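Long-range contact in hydrogenase maturation factor (Thermoanaerobacter tengcongensis, PDB 3VTI), which probably catalyses the ATP-dependent dehydration of a carbamoyl group, received from HypF, to a nitrile during maturation of [NiFe]-hydrogenases: residues C[138-143]-C[212-218]. Numbering follows the deposited sequence.
Sequences IKNAKP and ISKMSGV
Ser216, in the last turn of helix 204-216, grips the loop 138-143 through its hydroxyl. OG donates to Ile138 O at 2.8 Å, approaching from above the carbonyl plane, 38° out of it. The same oxygen accepts the N-H of Ala141, N to OG 2.8 Å, in a bent bond (142° at the hydrogen). With OG anti to the carbonyl carbon and beside the backbone N (chi1 -78°), the hydroxyl reaches across to the 138-143 backbone. Apolar contacts flank this pair of bonds. On one flank, Ile138 and Met215 run side by side, CD1 of Ile138 lying 3.8 Å from CB of Met215, while Lys139 lays its CG alongside Met215 O. On the other, Ala141 sets its methyl CB 3.7 Å from CG2 of Ile212 and near CG2 of Val218, whose CG1 meets Pro143 CD at 4.0 Å. Gly217, with positive phi, turns the chain out of the helix, and Ser213 OG ties down Val218 O at 2.8 Å. Further out, Glu21 holds Ile138 N, and the Ile138 side chain lies about 5 Å from that of Asp22, which binds the magnesium ion. With an alanine at Ser216 the hydroxyl is gone, and Ile138 O and Ala141 N are likely to lose their shared partner. One hydroxyl, donor and acceptor at once, thus fastens a helix end of the PurM-like C-terminal domain to the loop leading into strand 146-149, satisfying a carbonyl and an N-H together.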
ATOM      1  N   ILE C 138     -13.855  19.212  16.967  1.00 49.76           N
ATOM      2  CA  ILE C 138     -14.424  19.930  15.794  1.00 50.09           C
ATOM      3  C   ILE C 138     -15.836  20.428  16.016  1.00 52.12           C
ATOM      4  O   ILE C 138     -16.357  21.152  15.176  1.00 53.00           O
ATOM      5  CB  ILE C 138     -14.477  19.092  14.456  1.00 49.39           C
ATOM      6  CG1 ILE C 138     -14.418  17.591  14.720  1.00 48.74           C
ATOM      7  CG2 ILE C 138     -13.437  19.560  13.440  1.00 47.71           C
ATOM      8  CD1 ILE C 138     -15.702  17.045  15.255  1.00 50.93           C
ATOM      9  N   LYS C 139     -16.459  20.017  17.120  1.00 53.54           N
ATOM     10  CA  LYS C 139     -17.813  20.458  17.480  0.60 56.38           C
ATOM     11  C   LYS C 139     -17.862  21.716  18.355  1.00 57.18           C
ATOM     12  O   LYS C 139     -18.944  22.205  18.672  1.00 59.29           O
ATOM     13  CB  LYS C 139     -18.559  19.323  18.189  1.00 57.70           C
ATOM     14  CG  LYS C 139     -19.216  18.335  17.239  1.00 60.39           C
ATOM     15  CD  LYS C 139     -19.512  16.997  17.913  1.00 64.49           C
ATOM     16  CE  LYS C 139     -18.248  16.131  17.979  1.00 64.36           C
ATOM     17  NZ  LYS C 139     -18.428  14.977  18.909  1.00 67.01           N
ATOM     18  N   ASN C 140     -16.695  22.238  18.732  1.00 56.01           N
ATOM     19  CA  ASN C 140     -16.593  23.242  19.802  1.00 57.11           C
ATOM     20  C   ASN C 140     -16.594  24.708  19.370  1.00 57.53           C
ATOM     21  O   ASN C 140     -16.537  25.590  20.216  1.00 58.89           O
ATOM     22  CB  ASN C 140     -15.361  22.973  20.687  1.00 56.24           C
ATOM     23  CG  ASN C 140     -15.582  21.839  21.688  1.00 56.73           C
ATOM     24  OD1 ASN C 140     -16.667  21.257  21.766  1.00 58.58           O
ATOM     25  ND2 ASN C 140     -14.548  21.527  22.465  1.00 54.77           N
ATOM     26  N   ALA C 141     -16.653  24.975  18.072  1.00 56.69           N
ATOM     27  CA  ALA C 141     -16.676  26.352  17.605  1.00 57.39           C
ATOM     28  C   ALA C 141     -18.046  27.018  17.839  1.00 59.87           C
ATOM     29  O   ALA C 141     -19.089  26.460  17.483  1.00 60.58           O
ATOM     30  CB  ALA C 141     -16.264  26.425  16.145  1.00 56.02           C
ATOM     31  N   LYS C 142     -18.016  28.197  18.467  1.00 61.10           N
ATOM     32  CA  LYS C 142     -19.193  29.056  18.659  1.00 63.82           C
ATOM     33  C   LYS C 142     -18.999  30.378  17.904  1.00 63.91           C
ATOM     34  O   LYS C 142     -17.863  30.822  17.734  1.00 62.58           O
ATOM     35  CB  LYS C 142     -19.423  29.375  20.151  1.00 65.77           C
ATOM     36  CG  LYS C 142     -19.477  28.194  21.120  1.00 67.18           C
ATOM     37  CD  LYS C 142     -20.711  27.315  20.938  1.00 71.40           C
ATOM     38  CE  LYS C 142     -20.734  26.182  21.966  1.00 72.83           C
ATOM     39  NZ  LYS C 142     -21.430  24.948  21.473  1.00 73.35           N
ATOM     40  N   PRO C 143     -20.098  31.019  17.447  1.00 65.80           N
ATOM     41  CA  PRO C 143     -19.976  32.333  16.801  1.00 66.36           C
ATOM     42  C   PRO C 143     -19.290  33.358  17.708  1.00 66.92           C
ATOM     43  O   PRO C 143     -19.636  33.476  18.886  1.00 68.22           O
ATOM     44  CB  PRO C 143     -21.430  32.738  16.555  1.00 69.04           C
ATOM     45  CG  PRO C 143     -22.171  31.460  16.487  1.00 69.04           C
ATOM     46  CD  PRO C 143     -21.500  30.556  17.471  1.00 67.61           C
ATOM     47  N   ILE C 212     -15.233  22.087  10.338  1.00 49.17           N
ATOM     48  CA  ILE C 212     -15.575  22.846  11.533  1.00 49.36           C
ATOM     49  C   ILE C 212     -17.012  23.344  11.422  1.00 51.93           C
ATOM     50  O   ILE C 212     -17.785  23.221  12.377  1.00 53.12           O
ATOM     51  CB  ILE C 212     -14.622  24.042  11.775  1.00 48.64           C
ATOM     52  CG1 ILE C 212     -13.186  23.570  12.041  1.00 45.30           C
ATOM     53  CG2 ILE C 212     -15.122  24.878  12.938  1.00 49.32           C
ATOM     54  CD1 ILE C 212     -12.133  24.670  11.895  1.00 42.42           C
ATOM     55  N   SER C 213     -17.363  23.893  10.257  1.00 52.95           N
ATOM     56  CA  SER C 213     -18.727  24.361   9.980  1.00 55.65           C
ATOM     57  C   SER C 213     -19.793  23.289  10.138  1.00 56.51           C
ATOM     58  O   SER C 213     -20.799  23.500  10.813  1.00 58.35           O
ATOM     59  CB  SER C 213     -18.824  24.947   8.576  1.00 56.59           C
ATOM     60  OG  SER C 213     -18.508  26.329   8.593  1.00 59.15           O
ATOM     61  N   LYS C 214     -19.568  22.147   9.501  1.00 55.56           N
ATOM     62  CA  LYS C 214     -20.500  21.030   9.561  1.00 56.64           C
ATOM     63  C   LYS C 214     -20.728  20.590  11.009  1.00 56.39           C
ATOM     64  O   LYS C 214     -21.865  20.568  11.484  1.00 58.37           O
ATOM     65  CB  LYS C 214     -19.985  19.862   8.704  1.00 55.53           C
ATOM     66  CG  LYS C 214     -20.946  18.697   8.566  1.00 57.86           C
ATOM     67  CD  LYS C 214     -20.309  17.534   7.798  1.00 58.66           C
ATOM     68  CE  LYS C 214     -21.197  16.292   7.863  1.00 61.70           C
ATOM     69  NZ  LYS C 214     -20.661  15.142   7.058  1.00 63.00           N
ATOM     70  N   MET C 215     -19.640  20.287  11.710  1.00 54.07           N
ATOM     71  CA  MET C 215     -19.719  19.659  13.026  1.00 54.05           C
ATOM     72  C   MET C 215     -20.090  20.611  14.157  1.00 55.07           C
ATOM     73  O   MET C 215     -20.814  20.226  15.076  1.00 56.38           O
ATOM     74  CB  MET C 215     -18.422  18.915  13.342  1.00 51.85           C
ATOM     75  CG  MET C 215     -18.126  17.743  12.392  1.00 51.59           C
ATOM     76  SD  MET C 215     -19.161  16.282  12.667  1.00 52.34           S
ATOM     77  CE  MET C 215     -20.561  16.613  11.621  1.00 58.34           C
ATOM     78  N   SER C 216     -19.598  21.844  14.090  1.00 54.59           N
ATOM     79  CA  SER C 216     -19.956  22.860  15.077  1.00 55.49           C
ATOM     80  C   SER C 216     -21.301  23.497  14.758  1.00 57.73           C
ATOM     81  O   SER C 216     -21.912  24.118  15.624  1.00 59.90           O
ATOM     82  CB  SER C 216     -18.870  23.936  15.185  1.00 54.45           C
ATOM     83  OG  SER C 216     -17.759  23.485  15.940  1.00 51.77           O
ATOM     84  N   GLY C 217     -21.761  23.344  13.521  1.00 57.77           N
ATOM     85  CA  GLY C 217     -23.006  23.959  13.086  1.00 59.95           C
ATOM     86  C   GLY C 217     -22.888  25.472  13.049  1.00 60.67           C
ATOM     87  O   GLY C 217     -23.772  26.188  13.536  1.00 62.99           O
ATOM     88  N   VAL C 218     -21.788  25.952  12.471  1.00 58.66           N
ATOM     89  CA  VAL C 218     -21.496  27.380  12.376  1.00 58.93           C
ATOM     90  C   VAL C 218     -20.951  27.727  10.992  1.00 58.13           C
ATOM     91  O   VAL C 218     -20.795  26.855  10.141  1.00 56.90           O
ATOM     92  CB  VAL C 218     -20.443  27.821  13.430  1.00 57.96           C
ATOM     93  CG1 VAL C 218     -20.961  27.622  14.858  1.00 59.34           C
ATOM     94  CG2 VAL C 218     -19.109  27.096  13.214  1.00 54.52           C
TER